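Local structure of SecB-like chaperone Rv1957 (Mycobacterium tuberculosis, 5MTW) at residues A[68-82]-A[100-114]. The protein prevents aggregation of the antitoxin HigA1 and is required for neutralisation of the toxin HigB1 in a toxin-antitoxin-chaperone system. Sequence-based numbering, arbitrary orientation.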
ATOM      1  N   SER A  68      19.964  22.280  10.140  1.00 29.84           N
ATOM      2  CA  SER A  68      19.708  22.641   8.772  1.00 32.15           C
ATOM      3  C   SER A  68      18.753  21.544   8.202  1.00 31.28           C
ATOM      4  O   SER A  68      19.012  20.970   7.156  1.00 34.02           O
ATOM      5  CB  SER A  68      21.046  22.733   8.015  1.00 34.73           C
ATOM      6  OG  SER A  68      21.646  21.464   7.948  1.00 41.78           O
ATOM      7  N   ALA A  69      17.729  21.178   8.972  1.00 29.22           N
ATOM      8  CA  ALA A  69      16.722  20.196   8.509  1.00 28.13           C
ATOM      9  C   ALA A  69      15.344  20.810   8.813  1.00 26.38           C
ATOM     10  O   ALA A  69      15.188  21.538   9.790  1.00 25.36           O
ATOM     11  CB  ALA A  69      16.897  18.838   9.158  1.00 29.18           C
ATOM     12  N   PHE A  70      14.369  20.528   7.939  1.00 25.01           N
ATOM     13  CA  PHE A  70      12.992  20.874   8.216  1.00 23.32           C
ATOM     14  C   PHE A  70      11.988  19.831   7.798  1.00 22.43           C
ATOM     15  O   PHE A  70      12.225  19.013   6.906  1.00 20.53           O
ATOM     16  CB  PHE A  70      12.621  22.210   7.610  1.00 22.60           C
ATOM     17  CG  PHE A  70      12.791  22.292   6.126  1.00 22.58           C
ATOM     18  CD1 PHE A  70      14.010  22.512   5.574  1.00 24.80           C
ATOM     19  CD2 PHE A  70      11.692  22.160   5.284  1.00 22.04           C
ATOM     20  CE1 PHE A  70      14.190  22.601   4.180  1.00 25.10           C
ATOM     21  CE2 PHE A  70      11.850  22.272   3.903  1.00 22.02           C
ATOM     22  CZ  PHE A  70      13.099  22.484   3.363  1.00 24.81           C
ATOM     23  N   VAL A  71      10.816  19.940   8.398  1.00 22.38           N
ATOM     24  CA  VAL A  71       9.742  18.992   8.093  1.00 21.09           C
ATOM     25  C   VAL A  71       8.514  19.678   7.532  1.00 22.56           C
ATOM     26  O   VAL A  71       8.002  20.612   8.136  1.00 19.67           O
ATOM     27  CB  VAL A  71       9.306  18.275   9.392  1.00 20.28           C
ATOM     28  CG1 VAL A  71       8.134  17.293   9.119  1.00 22.06           C
ATOM     29  CG2 VAL A  71      10.478  17.509   9.932  1.00 22.37           C
ATOM     30  N   VAL A  72       8.043  19.216   6.390  1.00 20.43           N
ATOM     31  CA  VAL A  72       6.762  19.658   5.803  1.00 21.68           C
ATOM     32  C   VAL A  72       5.703  18.662   6.179  1.00 20.79           C
ATOM     33  O   VAL A  72       5.879  17.424   5.954  1.00 21.09           O
ATOM     34  CB  VAL A  72       6.818  19.787   4.261  1.00 23.40           C
ATOM     35  CG1 VAL A  72       5.439  20.208   3.712  1.00 22.34           C
ATOM     36  CG2 VAL A  72       7.874  20.821   3.933  1.00 22.58           C
ATOM     37  N   ARG A  73       4.609  19.165   6.772  1.00 19.35           N
ATOM     38  CA  ARG A  73       3.503  18.338   7.217  1.00 22.04           C
ATOM     39  C   ARG A  73       2.240  18.778   6.477  1.00 24.22           C
ATOM     40  O   ARG A  73       1.987  19.997   6.285  1.00 25.07           O
ATOM     41  CB  ARG A  73       3.252  18.461   8.759  1.00 24.75           C
ATOM     42  CG  ARG A  73       4.287  17.898   9.664  1.00 27.26           C
ATOM     43  CD  ARG A  73       3.836  17.943  11.132  1.00 30.86           C
ATOM     44  NE  ARG A  73       4.081  19.260  11.699  1.00 31.18           N
ATOM     45  CZ  ARG A  73       3.136  20.131  12.078  1.00 36.11           C
ATOM     46  NH1 ARG A  73       1.838  19.817  12.007  1.00 30.46           N
ATOM     47  NH2 ARG A  73       3.518  21.333  12.539  1.00 34.31           N
ATOM     48  N   ILE A  74       1.472  17.807   6.041  1.00 21.37           N
ATOM     49  CA  ILE A  74       0.115  18.076   5.538  1.00 23.77           C
ATOM     50  C   ILE A  74      -0.879  17.228   6.311  1.00 25.20           C
ATOM     51  O   ILE A  74      -0.773  15.977   6.352  1.00 21.66           O
ATOM     52  CB  ILE A  74      -0.020  17.880   4.004  1.00 27.94           C
ATOM     53  CG1 ILE A  74       1.005  18.824   3.333  1.00 30.82           C
ATOM     54  CG2 ILE A  74      -1.457  18.181   3.558  1.00 25.36           C
ATOM     55  CD1 ILE A  74       1.168  18.611   1.875  1.00 35.52           C
ATOM     56  N   SER A  75      -1.739  17.967   7.006  1.00 21.92           N
ATOM     57  CA  SER A  75      -2.909  17.438   7.749  1.00 24.48           C
ATOM     58  C   SER A  75      -4.115  17.352   6.793  1.00 24.79           C
ATOM     59  O   SER A  75      -4.320  18.266   5.982  1.00 24.14           O
ATOM     60  CB  SER A  75      -3.216  18.355   8.966  1.00 26.84           C
ATOM     61  OG  SER A  75      -4.266  17.810   9.722  1.00 30.41           O
ATOM     62  N   CYS A  76      -4.800  16.208   6.769  1.00 22.40           N
ATOM     63  CA  CYS A  76      -5.915  15.982   5.861  1.00 23.42           C
ATOM     64  C   CYS A  76      -7.182  15.571   6.636  1.00 21.69           C
ATOM     65  O   CYS A  76      -7.117  14.771   7.631  1.00 19.30           O
ATOM     66  CB  CYS A  76      -5.588  14.897   4.856  1.00 25.62           C
ATOM     67  SG  CYS A  76      -4.025  15.131   4.027  1.00 33.79           S
ATOM     68  N   HIS A  77      -8.323  16.003   6.120  1.00 22.17           N
ATOM     69  CA  HIS A  77      -9.647  15.591   6.660  1.00 22.76           C
ATOM     70  C   HIS A  77     -10.516  15.129   5.452  1.00 25.77           C
ATOM     71  O   HIS A  77     -10.780  15.882   4.521  1.00 26.01           O
ATOM     72  CB  HIS A  77     -10.347  16.680   7.530  1.00 29.86           C
ATOM     73  CG  HIS A  77     -11.568  16.129   8.228  1.00 37.90           C
ATOM     74  ND1 HIS A  77     -11.487  15.364   9.377  1.00 38.06           N
ATOM     75  CD2 HIS A  77     -12.878  16.122   7.875  1.00 42.84           C
ATOM     76  CE1 HIS A  77     -12.692  14.960   9.732  1.00 44.71           C
ATOM     77  NE2 HIS A  77     -13.552  15.399   8.831  1.00 49.12           N
ATOM     78  N   LEU A  78     -10.817  13.859   5.431  1.00 20.83           N
ATOM     79  CA  LEU A  78     -11.588  13.215   4.396  1.00 23.28           C
ATOM     80  C   LEU A  78     -12.963  12.854   4.940  1.00 21.47           C
ATOM     81  O   LEU A  78     -13.133  12.192   6.021  1.00 20.19           O
ATOM     82  CB  LEU A  78     -10.870  11.957   3.915  1.00 22.54           C
ATOM     83  CG  LEU A  78     -11.678  11.079   2.971  1.00 23.02           C
ATOM     84  CD1 LEU A  78     -11.753  11.762   1.666  1.00 21.38           C
ATOM     85  CD2 LEU A  78     -11.094   9.681   2.798  1.00 22.67           C
ATOM     86  N   ARG A  79     -13.969  13.234   4.181  1.00 21.61           N
ATOM     87  CA  ARG A  79     -15.355  12.933   4.532  1.00 24.90           C
ATOM     88  C   ARG A  79     -15.962  12.352   3.279  1.00 27.61           C
ATOM     89  O   ARG A  79     -15.970  12.992   2.233  1.00 24.76           O
ATOM     90  CB  ARG A  79     -16.128  14.200   4.918  1.00 32.62           C
ATOM     91  CG  ARG A  79     -16.045  14.646   6.360  1.00 37.92           C
ATOM     92  CD  ARG A  79     -16.990  15.866   6.629  1.00 41.32           C
ATOM     93  NE  ARG A  79     -17.906  15.703   7.779  0.50 47.74           N
ATOM     94  CZ  ARG A  79     -17.564  15.706   9.077  0.50 46.29           C
ATOM     95  NH1 ARG A  79     -16.319  15.816   9.453  0.50 46.27           N
ATOM     96  NH2 ARG A  79     -18.482  15.600  10.019  0.50 50.73           N
ATOM     97  N   ILE A  80     -16.367  11.108   3.384  1.00 22.23           N
ATOM     98  CA  ILE A  80     -17.095  10.402   2.322  1.00 26.72           C
ATOM     99  C   ILE A  80     -18.573  10.359   2.686  1.00 26.19           C
ATOM    100  O   ILE A  80     -18.928  10.004   3.791  1.00 23.34           O
ATOM    101  CB  ILE A  80     -16.536   8.988   2.115  1.00 24.11           C
ATOM    102  CG1 ILE A  80     -15.095   9.111   1.574  1.00 25.83           C
ATOM    103  CG2 ILE A  80     -17.377   8.196   1.134  1.00 24.85           C
ATOM    104  CD1 ILE A  80     -14.419   7.785   1.417  1.00 24.78           C
ATOM    105  N   GLN A  81     -19.400  10.713   1.713  1.00 27.01           N
ATOM    106  CA  GLN A  81     -20.805  10.967   1.936  1.00 29.66           C
ATOM    107  C   GLN A  81     -21.685  10.425   0.820  1.00 28.08           C
ATOM    108  O   GLN A  81     -21.331  10.537  -0.354  1.00 27.99           O
ATOM    109  CB  GLN A  81     -21.020  12.461   1.942  1.00 34.67           C
ATOM    110  CG  GLN A  81     -20.313  13.208   3.044  1.00 42.99           C
ATOM    111  CD  GLN A  81     -20.749  14.643   3.073  1.00 45.02           C
ATOM    112  OE1 GLN A  81     -20.649  15.309   2.074  1.00 49.29           O
ATOM    113  NE2 GLN A  81     -21.290  15.095   4.185  1.00 46.76           N
ATOM    114  N   ASN A  82     -22.827   9.883   1.241  1.00 28.60           N
ATOM    115  CA  ASN A  82     -24.073   9.651   0.397  1.00 32.87           C
ATOM    116  C   ASN A  82     -24.823  10.960   0.076  1.00 37.32           C
ATOM    117  O   ASN A  82     -25.168  11.720   0.961  1.00 35.13           O
ATOM    118  CB  ASN A  82     -25.075   8.680   1.116  1.00 27.37           C
ATOM    119  CG  ASN A  82     -24.529   7.251   1.210  1.00 27.26           C
ATOM    120  OD1 ASN A  82     -23.737   6.864   0.363  1.00 26.70           O
ATOM    121  ND2 ASN A  82     -24.904   6.483   2.259  1.00 27.15           N
ATOM    122  N   ASP A 100     -23.009  11.118   6.075  1.00 37.50           N
ATOM    123  CA  ASP A 100     -21.575  10.718   6.117  1.00 34.42           C
ATOM    124  C   ASP A 100     -21.458   9.207   6.180  1.00 31.48           C
ATOM    125  O   ASP A 100     -22.040   8.577   7.004  1.00 28.74           O
ATOM    126  CB  ASP A 100     -20.866  11.292   7.339  1.00 40.38           C
ATOM    127  CG  ASP A 100     -20.730  12.813   7.320  1.00 41.60           C
ATOM    128  OD1 ASP A 100     -20.625  13.422   6.257  1.00 47.28           O
ATOM    129  OD2 ASP A 100     -20.648  13.392   8.420  1.00 46.74           O
ATOM    130  N   VAL A 101     -20.656   8.633   5.297  1.00 27.14           N
ATOM    131  CA  VAL A 101     -20.441   7.180   5.233  1.00 22.30           C
ATOM    132  C   VAL A 101     -19.105   6.741   5.904  1.00 21.72           C
ATOM    133  O   VAL A 101     -19.009   5.679   6.468  1.00 23.55           O
ATOM    134  CB  VAL A 101     -20.354   6.831   3.756  1.00 20.72           C
ATOM    135  CG1 VAL A 101     -19.715   5.536   3.540  1.00 22.29           C
ATOM    136  CG2 VAL A 101     -21.740   6.858   3.134  1.00 23.88           C
ATOM    137  N   ALA A 102     -18.118   7.614   5.845  1.00 20.66           N
ATOM    138  CA  ALA A 102     -16.830   7.425   6.513  1.00 20.83           C
ATOM    139  C   ALA A 102     -16.099   8.727   6.615  1.00 19.98           C
ATOM    140  O   ALA A 102     -16.308   9.618   5.795  1.00 20.88           O
ATOM    141  CB  ALA A 102     -16.019   6.499   5.712  1.00 19.02           C
ATOM    142  N   THR A 103     -15.166   8.796   7.567  1.00 21.45           N
ATOM    143  CA  THR A 103     -14.382   9.943   7.809  1.00 22.29           C
ATOM    144  C   THR A 103     -12.967   9.510   8.223  1.00 24.86           C
ATOM    145  O   THR A 103     -12.759   8.462   8.831  1.00 20.73           O
ATOM    146  CB  THR A 103     -14.932  10.845   8.988  1.00 26.59           C
ATOM    147  OG1 THR A 103     -14.933  10.095  10.185  1.00 29.37           O
ATOM    148  CG2 THR A 103     -16.290  11.243   8.739  1.00 28.72           C
ATOM    149  N   ALA A 104     -12.027  10.307   7.806  1.00 21.62           N
ATOM    150  CA  ALA A 104     -10.635  10.100   8.171  1.00 23.69           C
ATOM    151  C   ALA A 104      -9.915  11.394   8.393  1.00 23.37           C
ATOM    152  O   ALA A 104     -10.057  12.356   7.615  1.00 24.94           O
ATOM    153  CB  ALA A 104      -9.960   9.377   7.069  1.00 20.37           C
ATOM    154  N   ASP A 105      -9.021  11.354   9.343  1.00 20.81           N
ATOM    155  CA  ASP A 105      -8.147  12.482   9.641  1.00 23.17           C
ATOM    156  C   ASP A 105      -6.738  11.909   9.821  1.00 21.43           C
ATOM    157  O   ASP A 105      -6.526  11.015  10.650  1.00 19.10           O
ATOM    158  CB  ASP A 105      -8.626  13.220  10.894  1.00 29.28           C
ATOM    159  CG  ASP A 105      -7.612  14.278  11.387  1.00 41.95           C
ATOM    160  OD1 ASP A 105      -7.061  15.142  10.602  1.00 50.86           O
ATOM    161  OD2 ASP A 105      -7.367  14.249  12.601  1.00 65.13           O
ATOM    162  N   PHE A 106      -5.842  12.324   8.951  1.00 17.35           N
ATOM    163  CA  PHE A 106      -4.496  11.835   8.980  1.00 17.92           C
ATOM    164  C   PHE A 106      -3.475  12.919   8.615  1.00 18.24           C
ATOM    165  O   PHE A 106      -3.812  13.928   7.980  1.00 18.39           O
ATOM    166  CB  PHE A 106      -4.401  10.586   8.073  1.00 19.58           C
ATOM    167  CG  PHE A 106      -4.713  10.851   6.636  1.00 17.93           C
ATOM    168  CD1 PHE A 106      -6.010  10.859   6.189  1.00 18.20           C
ATOM    169  CD2 PHE A 106      -3.726  11.157   5.766  1.00 18.61           C
ATOM    170  CE1 PHE A 106      -6.339  11.109   4.826  1.00 18.30           C
ATOM    171  CE2 PHE A 106      -3.988  11.432   4.422  1.00 16.42           C
ATOM    172  CZ  PHE A 106      -5.310  11.393   3.939  1.00 18.18           C
ATOM    173  N   GLU A 107      -2.203  12.667   8.898  1.00 16.56           N
ATOM    174  CA  GLU A 107      -1.200  13.634   8.563  1.00 19.29           C
ATOM    175  C   GLU A 107       0.138  12.998   8.138  1.00 19.72           C
ATOM    176  O   GLU A 107       0.555  12.035   8.772  1.00 17.98           O
ATOM    177  CB  GLU A 107      -0.907  14.474   9.817  1.00 19.80           C
ATOM    178  CG  GLU A 107      -0.003  15.645   9.557  1.00 23.55           C
ATOM    179  CD  GLU A 107       0.243  16.472  10.834  1.00 28.09           C
ATOM    180  OE1 GLU A 107      -0.005  15.989  11.938  1.00 30.66           O
ATOM    181  OE2 GLU A 107       0.645  17.651  10.699  1.00 32.49           O
ATOM    182  N   PHE A 108       0.643  13.420   6.988  1.00 17.53           N
ATOM    183  CA  PHE A 108       1.885  12.987   6.447  1.00 17.58           C
ATOM    184  C   PHE A 108       2.984  14.041   6.715  1.00 18.43           C
ATOM    185  O   PHE A 108       2.734  15.268   6.837  1.00 15.69           O
ATOM    186  CB  PHE A 108       1.750  12.690   4.919  1.00 20.05           C
ATOM    187  CG  PHE A 108       1.237  11.270   4.622  1.00 17.90           C
ATOM    188  CD1 PHE A 108       2.131  10.212   4.522  1.00 18.18           C
ATOM    189  CD2 PHE A 108      -0.140  10.981   4.482  1.00 20.15           C
ATOM    190  CE1 PHE A 108       1.681   8.879   4.303  1.00 17.71           C
ATOM    191  CE2 PHE A 108      -0.589   9.683   4.263  1.00 22.05           C
ATOM    192  CZ  PHE A 108       0.325   8.650   4.097  1.00 21.34           C
ATOM    193  N   ALA A 109       4.215  13.549   6.778  1.00 16.93           N
ATOM    194  CA  ALA A 109       5.368  14.356   6.937  1.00 16.07           C
ATOM    195  C   ALA A 109       6.438  13.998   5.966  1.00 17.50           C
ATOM    196  O   ALA A 109       6.633  12.807   5.768  1.00 17.26           O
ATOM    197  CB  ALA A 109       5.971  14.091   8.271  1.00 15.98           C
ATOM    198  N   ALA A 110       7.082  15.024   5.423  1.00 17.07           N
ATOM    199  CA  ALA A 110       8.276  14.967   4.612  1.00 18.29           C
ATOM    200  C   ALA A 110       9.505  15.726   5.270  1.00 19.73           C
ATOM    201  O   ALA A 110       9.434  16.903   5.702  1.00 18.05           O
ATOM    202  CB  ALA A 110       7.982  15.452   3.183  1.00 20.45           C
ATOM    203  N   LEU A 111      10.623  15.022   5.311  1.00 18.92           N
ATOM    204  CA  LEU A 111      11.872  15.479   5.968  1.00 17.11           C
ATOM    205  C   LEU A 111      12.837  15.979   4.858  1.00 20.81           C
ATOM    206  O   LEU A 111      13.038  15.286   3.884  1.00 16.30           O
ATOM    207  CB  LEU A 111      12.532  14.313   6.672  1.00 18.77           C
ATOM    208  CG  LEU A 111      13.903  14.592   7.365  1.00 21.30           C
ATOM    209  CD1 LEU A 111      13.747  15.738   8.364  1.00 24.61           C
ATOM    210  CD2 LEU A 111      14.466  13.360   8.039  1.00 22.57           C
ATOM    211  N   PHE A 112      13.339  17.198   4.998  1.00 19.02           N
ATOM    212  CA  PHE A 112      14.268  17.748   4.069  1.00 21.63           C
ATOM    213  C   PHE A 112      15.452  18.249   4.860  1.00 27.11           C
ATOM    214  O   PHE A 112      15.316  18.642   6.041  1.00 22.32           O
ATOM    215  CB  PHE A 112      13.724  18.983   3.371  1.00 23.00           C
ATOM    216  CG  PHE A 112      12.509  18.735   2.549  1.00 21.75           C
ATOM    217  CD1 PHE A 112      11.280  18.671   3.157  1.00 22.47           C
ATOM    218  CD2 PHE A 112      12.591  18.586   1.173  1.00 22.10           C
ATOM    219  CE1 PHE A 112      10.133  18.476   2.416  1.00 24.12           C
ATOM    220  CE2 PHE A 112      11.468  18.420   0.421  1.00 22.47           C
ATOM    221  CZ  PHE A 112      10.211  18.313   1.046  1.00 23.17           C
ATOM    222  N   ASP A 113      16.580  18.307   4.199  1.00 24.83           N
ATOM    223  CA  ASP A 113      17.632  19.108   4.759  1.00 30.87           C
ATOM    224  C   ASP A 113      18.282  19.981   3.650  1.00 31.78           C
ATOM    225  O   ASP A 113      17.890  19.916   2.443  1.00 28.07           O
ATOM    226  CB  ASP A 113      18.552  18.286   5.645  1.00 35.08           C
ATOM    227  CG  ASP A 113      19.168  17.103   4.936  1.00 43.00           C
ATOM    228  OD1 ASP A 113      19.455  17.218   3.737  1.00 43.32           O
ATOM    229  OD2 ASP A 113      19.390  16.066   5.619  1.00 44.70           O
ATOM    230  N   TYR A 114      19.152  20.891   4.079  1.00 33.36           N
ATOM    231  CA  TYR A 114      19.867  21.769   3.128  1.00 35.52           C
ATOM    232  C   TYR A 114      21.299  22.124   3.588  1.00 38.89           C
ATOM    233  O   TYR A 114      21.669  21.917   4.736  1.00 31.63           O
ATOM    234  CB  TYR A 114      19.067  23.035   2.914  1.00 35.75           C
ATOM    235  CG  TYR A 114      18.881  23.822   4.187  1.00 35.89           C
ATOM    236  CD1 TYR A 114      19.863  24.742   4.635  1.00 41.27           C
ATOM    237  CD2 TYR A 114      17.765  23.622   4.979  1.00 35.89           C
ATOM    238  CE1 TYR A 114      19.701  25.433   5.827  1.00 32.32           C
ATOM    239  CE2 TYR A 114      17.580  24.319   6.145  1.00 36.56           C
ATOM    240  CZ  TYR A 114      18.545  25.199   6.576  1.00 37.38           C
ATOM    241  OH  TYR A 114      18.281  25.882   7.708  1.00 35.02           O
TER
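Phe70 sets CG between its backbone N and carbonyl carbon (chi1 59°), which leans the ring across toward Phe112 on the partner strand. The ring lays one face on Phe112 CB, 3.6 Å from Phe70 CZ, and the two ring planes, only 9° apart, are slid so far that they barely overlap. The edge of the Phe70 ring meets that of Tyr114, whose own face is covered by Ser68 CB. Farther along, Phe106 turns the same way as Phe70 (chi1 62°) and receives Cys76 CB over its face, 3.6 Å from Phe106 CZ, with SG oblique to the ring. Phe70, Cys76, Phe106 and Phe112 lie on the side of the sheet that faces helix 125-154, where Tyr147 and Tyr131 meet the Phe106 and Phe112 rings edge-to-face.

The two strands are the central pair of the four-stranded antiparallel sheet of the SecB fold, order 1-4-3-2, and run as a regular ladder from Ala69 to Ile80. There a classic beta bulge intervenes: Ile80 O accepts from both Val101 N at 2.7 Å and Ala102 N at 3.3 Å, shifting the register by one.

On the other face, the extended Glu107 chain carries OE2 to Arg73 NH1, 2.8 Å away; OE2 uses its syn lone pair and lies close to the guanidinium plane, although the carboxylate itself is turned steeply to it. Arg35 holds Glu107 OE1 and Asp61 takes Arg73 NE, so both charges have second partners. Past the bulge, Asp100 OD1 accepts from Gln81 NE2 at 2.7 Å, and its OD2 makes a longer salt bridge, 3.5 Å, to Arg79 NH2. Between the Arg73-Glu107 salt bridge and Ala69, the side chains of Val71, Ala109 and Leu111 pack against the bound HigA1 peptide.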